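Local atomic coordinates of salicylate 5-hydroxylase, large oxygenase component (Ralstonia sp., PDB entry 7C8Z), a protein that hydroxylates salicylate at the 5-position to give gentisate, as the iron- and [2Fe-2S]-containing oxygenase component of an NADH-dependent enzyme system. Residues Leu62-His67 with Ala187-Asp192; Asn66-Val71 with Glu194-Phe199; Gly214-Ile219 with Gly360-Asn365. All coordinates share one frame; numbering follows the deposited sequence.

Contact 1 of 3, residues Leu62-His67 with Ala187-Asp192; sequences LFYANH and ASFDHD
The side chains of Y64 and F189 run alongside each other in the same direction, with ring planes at 87° and centroids 5.9 Å apart. The closest ring atoms, CD1 of Y64 and CD2 of F189, meet obliquely at 4.1 Å. R91 makes a cation-pi interaction with each ring, so it bridges the pair, and Y64 also packs on V29 of the second subunit. The second pair of flat groups, the N66 amide and the D190 carboxylate, is turned close to a right angle. ND2 of N66 lies 3.4 Å from OD2 of D190, but the angle is too poor for a hydrogen bond.

The carboxylate is held through main-chain N-H groups instead. With CG anti to the backbone N (chi1 -167°), D190 extends across the contact, and its OD2 accepts from the backbone N of N66 at 3.0 Å through the anti lone pair; the bond is bent, 138° at the hydrogen. Its OD1 is met from above the carboxylate plane by the backbone N of D192, also at 3.0 Å, which defines an Asx turn. One oxygen thus grips the opposite segment while the other shapes its own turn. Nearby, OG of S188 sits 3.1 Å from O of H67 and 2.9 Å from O of D190, two acceptors competing for a single proton. ND1 of H67 donates to O of A65 at 2.8 Å, and its NE2 is hydrogen-bonded to Y435 OH in helix 427-440.

The contact therefore joins the turn between helix 52-63 and strand 69-73 to the exit of strand 184-188. These two strands pair antiparallel in the sheet of the Rieske region, through a backbone bond between A187 and C69. F189 packs on strands 175-181 and 103-107 of that sheet, and L62 leans on helix 427-440.

Contact 2 of 3, residues Asn66-Val71 with Glu194-Phe199; sequences NHWCYV and EPFEEF
W68 meets F196 and F199 because its CG stands anti to the carbonyl carbon (chi1 -64°), which carries the indole out over the first turn of helix 196-211; both phenylalanines have CG anti to their backbone N and reach back to receive it. The two encounters differ in kind. F196 turns its edge to the indole face: its ring and the five-membered ring of W68 have planes at 79° and centroids 5.5 Å apart, with F196 CD1 3.9 Å from W68 CG, and F196 CB adds a CH-pi contact over the same five-membered ring. Toward F199 the roles reverse, since the edge of W68 points at the phenyl face in an offset edge-to-face pair with planes at 73°, CD1 of W68 lying 3.5 Å from CG of F199.

H67 completes the aromatic cluster, its CD2 lying 3.6 Å from CZ of F199. F186 and A179 also pack against the cluster, placing it between the Rieske-region sheet and the helix.

P195 occupies the N-cap position, and its O accepts from the backbone N of F199. Immediately before it, O of E194 receives the indole N-H in the carbonyl plane, at 2.8 Å from W68 NE1. Toward solvent, a water accepts from N66 ND2 at 3.2 Å and donates to E194 OE2 at 2.7 Å.

Chemically, then, the interface is a mostly aromatic cluster in which the buried indole nitrogen is satisfied by a main-chain carbonyl. That bond, with F196 on one face and F199 at the edge, helps fix the rotation of the ring, whereas the E194 carboxylate, probably charged, lies at the periphery, where a water links it to N66.

Contact 3 of 3, residues Gly214-Ile219 with Gly360-Asn365; sequences GRKLKI and GFEDDN
K218 and G360 form an antiparallel hydrogen-bonded pair, and L217 and F361 the adjoining non-hydrogen-bonded pair, where strand 217-227 lies along strand 352-361 at one side of the large antiparallel sheet of the catalytic domain. Two backbone bonds define the first pair: K218 N to G360 O and G360 N to K218 O, each 2.9 Å. A third, from E362 N to K216 O at 2.8 Å, continues the pairing just as the second strand ends.

Beyond the backbone, the R215 guanidinium lies flat on the F361 ring. The planes differ by 12°, and CZ of R215 stands 3.3 Å from the ring centroid and over its centre, a stacked cation-pi geometry. A bend at chi3 (-77°) folds the arginine over the phenyl face. L217 runs alongside the same ring, its CD2 3.7 Å from CD1 of F361. D363 contributes charge rather than a bond: its carboxylate is nearly coplanar with the guanidinium, but NH1 of R215 and OD1 of D363 are 4.3 Å apart, too far for a salt bridge. K218 lays its methylene chain over the backbone of F361 and sends NZ to T369 OG1.

Outside this shell, N213 OD1 is hydrogen-bonded to NE of R215, steadying the guanidinium. W315 meets F361 edge-to-face and makes a cation-pi contact with R215, while L217 packs on L73 of strand 69-73. The strand leaves through a type I turn from F361 to D364, after which N365 caps helix 366-375 through W368 N. That turn is clasped at D364 OD2, which forms a salt bridge with R372 NE and accepts from F361 N at 2.8 Å, 164° at the hydrogen.

From the N terminus, helix 52-63 ends in the turn that opens contacts 1 and 2, which share N66 and H67. Contact 1 closes a long loop, containing strands but no helix, at 187-192; starting from the same stretch, contact 2 closes slightly later, at 194-199, so the two loops overlap almost entirely. They touch directly, with A187 O 2.8 Å from C69 N where strands 184-188 and 69-73 are neighbours in one sheet. Helix 196-211 then leads to strand 217-227, where contact 3 opens in series and closes at 360-365 within the catalytic domain. Its nearest atoms remain about 7 Å from contact 2, yet strand 69-73 spans the gap, since L73 packs against L217 and I219.

Contact 1 of 3, residues Leu62-His67 with Ala187-Asp192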
# COMPACT_ATOMS: atom_id res chain seq x y z
N LEU A 62 -16.98 19.69 -15.08
CA LEU A 62 -18.18 18.95 -14.71
C LEU A 62 -18.46 18.97 -13.22
O LEU A 62 -19.62 18.85 -12.82
CB LEU A 62 -18.07 17.49 -15.17
CG LEU A 62 -18.17 17.21 -16.67
CD1 LEU A 62 -19.19 18.11 -17.34
CD2 LEU A 62 -16.82 17.36 -17.35
N PHE A 63 -17.44 19.13 -12.38
CA PHE A 63 -17.59 19.13 -10.93
C PHE A 63 -17.43 20.50 -10.29
O PHE A 63 -18.08 20.78 -9.28
CB PHE A 63 -16.58 18.17 -10.29
CG PHE A 63 -16.89 16.73 -10.53
CD1 PHE A 63 -16.49 16.11 -11.71
CD2 PHE A 63 -17.57 15.99 -9.59
CE1 PHE A 63 -16.77 14.78 -11.94
CE2 PHE A 63 -17.85 14.65 -9.81
CZ PHE A 63 -17.45 14.05 -10.98
N TYR A 64 -16.58 21.36 -10.85
CA TYR A 64 -16.28 22.65 -10.25
C TYR A 64 -16.95 23.81 -10.96
O TYR A 64 -16.73 24.96 -10.56
CB TYR A 64 -14.77 22.87 -10.21
CG TYR A 64 -13.99 21.79 -9.48
CD1 TYR A 64 -14.58 21.04 -8.47
CD2 TYR A 64 -12.67 21.52 -9.81
CE1 TYR A 64 -13.88 20.06 -7.81
CE2 TYR A 64 -11.95 20.54 -9.14
CZ TYR A 64 -12.56 19.81 -8.14
OH TYR A 64 -11.85 18.83 -7.48
N ALA A 65 -17.76 23.56 -11.98
CA ALA A 65 -18.37 24.64 -12.74
C ALA A 65 -19.62 24.14 -13.45
O ALA A 65 -19.65 23.01 -13.94
CB ALA A 65 -17.38 25.22 -13.76
N ASN A 66 -20.64 24.99 -13.48
CA ASN A 66 -21.86 24.78 -14.27
C ASN A 66 -22.64 23.54 -13.85
O ASN A 66 -23.48 23.05 -14.61
CB ASN A 66 -21.54 24.70 -15.77
CG ASN A 66 -21.04 26.02 -16.32
OD1 ASN A 66 -19.90 26.12 -16.77
ND2 ASN A 66 -21.89 27.04 -16.30
N HIS A 67 -22.41 23.03 -12.64
CA HIS A 67 -23.10 21.82 -12.22
C HIS A 67 -23.38 21.88 -10.73
O HIS A 67 -22.55 22.35 -9.95
CB HIS A 67 -22.28 20.57 -12.54
CG HIS A 67 -22.16 20.29 -14.00
ND1 HIS A 67 -21.13 20.80 -14.77
CD2 HIS A 67 -22.93 19.56 -14.84
CE1 HIS A 67 -21.29 20.40 -16.02
NE2 HIS A 67 -22.37 19.64 -16.08
N ALA A 187 -24.84 21.38 -4.01
CA ALA A 187 -24.07 22.61 -3.88
C ALA A 187 -23.27 22.81 -5.15
O ALA A 187 -23.18 21.93 -6.01
CB ALA A 187 -23.15 22.57 -2.65
N SER A 188 -22.69 24.00 -5.27
CA SER A 188 -21.91 24.32 -6.46
C SER A 188 -20.91 25.42 -6.15
O SER A 188 -21.26 26.41 -5.49
CB SER A 188 -22.83 24.75 -7.61
OG SER A 188 -22.09 25.21 -8.73
N PHE A 189 -19.68 25.24 -6.63
CA PHE A 189 -18.70 26.31 -6.54
C PHE A 189 -19.09 27.45 -7.47
O PHE A 189 -18.97 28.63 -7.10
CB PHE A 189 -17.30 25.80 -6.91
CG PHE A 189 -16.66 24.95 -5.85
CD1 PHE A 189 -16.05 25.54 -4.75
CD2 PHE A 189 -16.64 23.57 -5.96
CE1 PHE A 189 -15.45 24.78 -3.78
CE2 PHE A 189 -16.05 22.80 -4.98
CZ PHE A 189 -15.45 23.40 -3.89
N ASP A 190 -19.56 27.12 -8.66
CA ASP A 190 -20.03 28.11 -9.61
C ASP A 190 -21.28 28.78 -9.08
O ASP A 190 -22.31 28.12 -8.88
CB ASP A 190 -20.30 27.45 -10.96
CG ASP A 190 -20.50 28.45 -12.08
OD1 ASP A 190 -20.46 29.67 -11.81
OD2 ASP A 190 -20.69 28.01 -13.23
N HIS A 191 -21.20 30.09 -8.83
CA HIS A 191 -22.35 30.83 -8.34
C HIS A 191 -23.22 31.36 -9.46
O HIS A 191 -24.35 31.80 -9.19
CB HIS A 191 -21.88 31.97 -7.43
CG HIS A 191 -21.54 31.52 -6.05
ND1 HIS A 191 -22.46 31.46 -5.04
CD2 HIS A 191 -20.37 31.08 -5.53
CE1 HIS A 191 -21.88 31.02 -3.94
NE2 HIS A 191 -20.61 30.78 -4.21
N ASP A 192 -22.73 31.35 -10.70
CA ASP A 192 -23.53 31.67 -11.87
C ASP A 192 -24.11 30.41 -12.51
O ASP A 192 -24.29 30.36 -13.73
CB ASP A 192 -22.71 32.46 -12.88
CG ASP A 192 -21.98 33.63 -12.25
OD1 ASP A 192 -22.64 34.43 -11.55
OD2 ASP A 192 -20.75 33.75 -12.44

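Contact 2 of 3, residues Asn66-Val71 with Glu194-Phe199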
# COMPACT_ATOMS: atom_id res chain seq x y z
N ASN A 66 -20.64 24.99 -13.48
CA ASN A 66 -21.86 24.78 -14.27
C ASN A 66 -22.64 23.54 -13.85
O ASN A 66 -23.48 23.05 -14.61
CB ASN A 66 -21.54 24.70 -15.77
CG ASN A 66 -21.04 26.02 -16.32
OD1 ASN A 66 -19.90 26.12 -16.77
ND2 ASN A 66 -21.89 27.04 -16.30
N HIS A 67 -22.41 23.03 -12.64
CA HIS A 67 -23.10 21.82 -12.22
C HIS A 67 -23.38 21.88 -10.73
O HIS A 67 -22.55 22.35 -9.95
CB HIS A 67 -22.28 20.57 -12.54
CG HIS A 67 -22.16 20.29 -14.00
ND1 HIS A 67 -21.13 20.80 -14.77
CD2 HIS A 67 -22.93 19.56 -14.84
CE1 HIS A 67 -21.29 20.40 -16.02
NE2 HIS A 67 -22.37 19.64 -16.08
N TRP A 68 -24.55 21.37 -10.35
CA TRP A 68 -24.86 21.11 -8.95
C TRP A 68 -24.37 19.71 -8.63
O TRP A 68 -24.68 18.76 -9.36
CB TRP A 68 -26.36 21.21 -8.68
CG TRP A 68 -26.94 22.57 -8.87
CD1 TRP A 68 -27.62 23.02 -9.96
CD2 TRP A 68 -26.93 23.65 -7.93
NE1 TRP A 68 -28.02 24.32 -9.76
CE2 TRP A 68 -27.61 24.73 -8.53
CE3 TRP A 68 -26.40 23.82 -6.64
CZ2 TRP A 68 -27.78 25.95 -7.88
CZ3 TRP A 68 -26.57 25.03 -6.01
CH2 TRP A 68 -27.25 26.08 -6.63
N CYS A 69 -23.62 19.58 -7.55
CA CYS A 69 -23.11 18.29 -7.12
C CYS A 69 -23.68 17.97 -5.75
O CYS A 69 -23.88 18.86 -4.92
CB CYS A 69 -21.59 18.27 -7.08
SG CYS A 69 -20.83 18.48 -8.71
N TYR A 70 -23.97 16.69 -5.53
CA TYR A 70 -24.64 16.25 -4.31
C TYR A 70 -23.72 16.42 -3.10
O TYR A 70 -22.53 16.12 -3.16
CB TYR A 70 -25.05 14.78 -4.47
CG TYR A 70 -25.67 14.14 -3.25
CD1 TYR A 70 -27.03 14.26 -3.00
CD2 TYR A 70 -24.90 13.39 -2.37
CE1 TYR A 70 -27.60 13.66 -1.90
CE2 TYR A 70 -25.47 12.79 -1.26
CZ TYR A 70 -26.82 12.93 -1.03
OH TYR A 70 -27.40 12.34 0.06
N VAL A 71 -24.28 16.95 -2.02
CA VAL A 71 -23.55 17.04 -0.76
C VAL A 71 -24.27 16.38 0.41
O VAL A 71 -23.63 16.12 1.44
CB VAL A 71 -23.20 18.50 -0.41
CG1 VAL A 71 -22.31 19.11 -1.48
CG2 VAL A 71 -24.45 19.33 -0.21
N GLU A 194 -27.05 27.71 -13.34
CA GLU A 194 -28.49 27.66 -13.55
C GLU A 194 -29.16 27.18 -12.27
O GLU A 194 -28.55 26.45 -11.49
CB GLU A 194 -28.82 26.73 -14.72
CG GLU A 194 -28.10 25.39 -14.63
CD GLU A 194 -28.00 24.68 -15.96
OE1 GLU A 194 -29.03 24.57 -16.66
OE2 GLU A 194 -26.89 24.22 -16.30
N PRO A 195 -30.40 27.60 -12.00
CA PRO A 195 -31.11 27.07 -10.83
C PRO A 195 -31.22 25.55 -10.88
O PRO A 195 -31.17 24.93 -11.95
CB PRO A 195 -32.49 27.74 -10.91
CG PRO A 195 -32.26 28.96 -11.72
CD PRO A 195 -31.16 28.66 -12.68
N PHE A 196 -31.37 24.96 -9.69
CA PHE A 196 -31.41 23.50 -9.57
C PHE A 196 -32.52 22.90 -10.42
O PHE A 196 -32.31 21.87 -11.09
CB PHE A 196 -31.59 23.12 -8.10
CG PHE A 196 -31.56 21.65 -7.84
CD1 PHE A 196 -30.38 20.93 -7.91
CD2 PHE A 196 -32.73 20.97 -7.52
CE1 PHE A 196 -30.36 19.57 -7.67
CE2 PHE A 196 -32.72 19.61 -7.28
CZ PHE A 196 -31.53 18.91 -7.35
N GLU A 197 -33.69 23.53 -10.42
CA GLU A 197 -34.83 23.02 -11.19
C GLU A 197 -34.53 23.03 -12.68
O GLU A 197 -34.79 22.04 -13.39
CB GLU A 197 -36.08 23.84 -10.87
CG GLU A 197 -36.52 23.75 -9.41
CD GLU A 197 -35.70 24.65 -8.48
OE1 GLU A 197 -35.04 25.58 -8.99
OE2 GLU A 197 -35.72 24.42 -7.25
N GLU A 198 -33.98 24.13 -13.19
CA GLU A 198 -33.60 24.18 -14.60
C GLU A 198 -32.39 23.29 -14.88
O GLU A 198 -32.22 22.82 -16.01
CB GLU A 198 -33.30 25.62 -15.01
CG GLU A 198 -34.53 26.52 -15.05
CD GLU A 198 -34.17 27.98 -15.24
OE1 GLU A 198 -34.87 28.84 -14.67
OE2 GLU A 198 -33.20 28.26 -15.97
N PHE A 199 -31.55 23.05 -13.87
CA PHE A 199 -30.45 22.12 -14.03
C PHE A 199 -30.97 20.71 -14.29
O PHE A 199 -30.44 19.99 -15.14
CB PHE A 199 -29.55 22.14 -12.79
CG PHE A 199 -28.33 21.26 -12.90
CD1 PHE A 199 -27.31 21.58 -13.79
CD2 PHE A 199 -28.19 20.14 -12.10
CE1 PHE A 199 -26.18 20.78 -13.88
CE2 PHE A 199 -27.06 19.34 -12.19
CZ PHE A 199 -26.05 19.66 -13.08
O HOH W 1 -24.89 26.06 -16.18

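Contact 3 of 3, residues Gly214-Ile219 with Gly360-Asn365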
# COMPACT_ATOMS: atom_id res chain seq x y z
N GLY A 214 -41.22 15.61 -0.12
CA GLY A 214 -41.51 16.54 0.93
C GLY A 214 -41.60 15.93 2.32
O GLY A 214 -41.55 16.67 3.30
N ARG A 215 -41.74 14.61 2.41
CA ARG A 215 -41.68 13.96 3.71
C ARG A 215 -40.30 14.17 4.32
O ARG A 215 -39.30 14.32 3.61
CB ARG A 215 -41.96 12.47 3.58
CG ARG A 215 -43.36 12.09 3.15
CD ARG A 215 -43.43 10.61 2.82
NE ARG A 215 -42.85 10.32 1.51
CZ ARG A 215 -42.70 9.10 1.00
NH1 ARG A 215 -43.08 8.03 1.69
NH2 ARG A 215 -42.17 8.95 -0.21
N LYS A 216 -40.23 14.20 5.65
CA LYS A 216 -38.95 14.24 6.32
C LYS A 216 -38.36 12.84 6.39
O LYS A 216 -39.06 11.87 6.69
CB LYS A 216 -39.07 14.85 7.72
CG LYS A 216 -38.32 16.18 7.89
CD LYS A 216 -36.85 15.96 8.31
CE LYS A 216 -36.02 17.24 8.20
NZ LYS A 216 -34.71 17.15 8.92
N LEU A 217 -37.07 12.73 6.09
CA LEU A 217 -36.41 11.44 5.97
C LEU A 217 -35.72 11.08 7.28
O LEU A 217 -35.36 11.95 8.08
CB LEU A 217 -35.37 11.46 4.84
CG LEU A 217 -35.75 12.31 3.62
CD1 LEU A 217 -34.58 12.42 2.66
CD2 LEU A 217 -36.97 11.73 2.92
N LYS A 218 -35.58 9.77 7.51
CA LYS A 218 -34.81 9.24 8.63
C LYS A 218 -33.66 8.42 8.05
O LYS A 218 -33.88 7.51 7.25
CB LYS A 218 -35.67 8.39 9.57
CG LYS A 218 -36.54 7.34 8.88
CD LYS A 218 -37.48 6.66 9.87
CE LYS A 218 -36.74 5.66 10.75
NZ LYS A 218 -37.67 4.78 11.50
N ILE A 219 -32.43 8.76 8.45
CA ILE A 219 -31.25 8.09 7.93
C ILE A 219 -31.15 6.68 8.50
O ILE A 219 -31.10 6.48 9.72
CB ILE A 219 -29.98 8.89 8.25
CG1 ILE A 219 -30.14 10.33 7.76
CG2 ILE A 219 -28.76 8.24 7.61
CD1 ILE A 219 -30.41 10.43 6.28
N GLY A 360 -35.01 6.11 5.00
CA GLY A 360 -36.44 5.88 4.97
C GLY A 360 -37.17 7.17 5.23
O GLY A 360 -36.56 8.25 5.22
N PHE A 361 -38.48 7.10 5.47
CA PHE A 361 -39.29 8.28 5.71
C PHE A 361 -39.77 8.30 7.16
O PHE A 361 -39.83 7.26 7.83
CB PHE A 361 -40.49 8.33 4.76
CG PHE A 361 -40.12 8.12 3.32
CD1 PHE A 361 -39.64 9.17 2.56
CD2 PHE A 361 -40.23 6.86 2.74
CE1 PHE A 361 -39.29 8.98 1.24
CE2 PHE A 361 -39.88 6.67 1.42
CZ PHE A 361 -39.41 7.72 0.67
N GLU A 362 -40.10 9.50 7.64
CA GLU A 362 -40.50 9.65 9.03
C GLU A 362 -41.78 8.88 9.34
O GLU A 362 -41.93 8.37 10.46
CB GLU A 362 -40.66 11.14 9.38
CG GLU A 362 -40.27 11.48 10.82
CD GLU A 362 -38.76 11.62 11.02
OE1 GLU A 362 -38.12 10.65 11.48
OE2 GLU A 362 -38.22 12.70 10.71
N ASP A 363 -42.72 8.80 8.40
CA ASP A 363 -43.97 8.09 8.64
C ASP A 363 -43.81 6.58 8.64
O ASP A 363 -44.82 5.87 8.74
CB ASP A 363 -45.04 8.50 7.63
CG ASP A 363 -44.55 8.43 6.19
OD1 ASP A 363 -44.04 7.37 5.78
OD2 ASP A 363 -44.70 9.44 5.47
N ASP A 364 -42.59 6.08 8.51
CA ASP A 364 -42.38 4.64 8.48
C ASP A 364 -42.50 4.08 9.88
O ASP A 364 -41.84 4.55 10.81
CB ASP A 364 -41.02 4.27 7.90
CG ASP A 364 -40.98 4.37 6.40
OD1 ASP A 364 -42.00 4.04 5.75
OD2 ASP A 364 -39.95 4.80 5.87
N ASN A 365 -43.31 3.06 10.01
CA ASN A 365 -43.34 2.34 11.26
C ASN A 365 -42.13 1.44 11.36
O ASN A 365 -41.14 1.53 10.62
CB ASN A 365 -44.63 1.54 11.42
CG ASN A 365 -44.93 0.65 10.23
OD1 ASN A 365 -44.05 0.26 9.46
ND2 ASN A 365 -46.21 0.34 10.06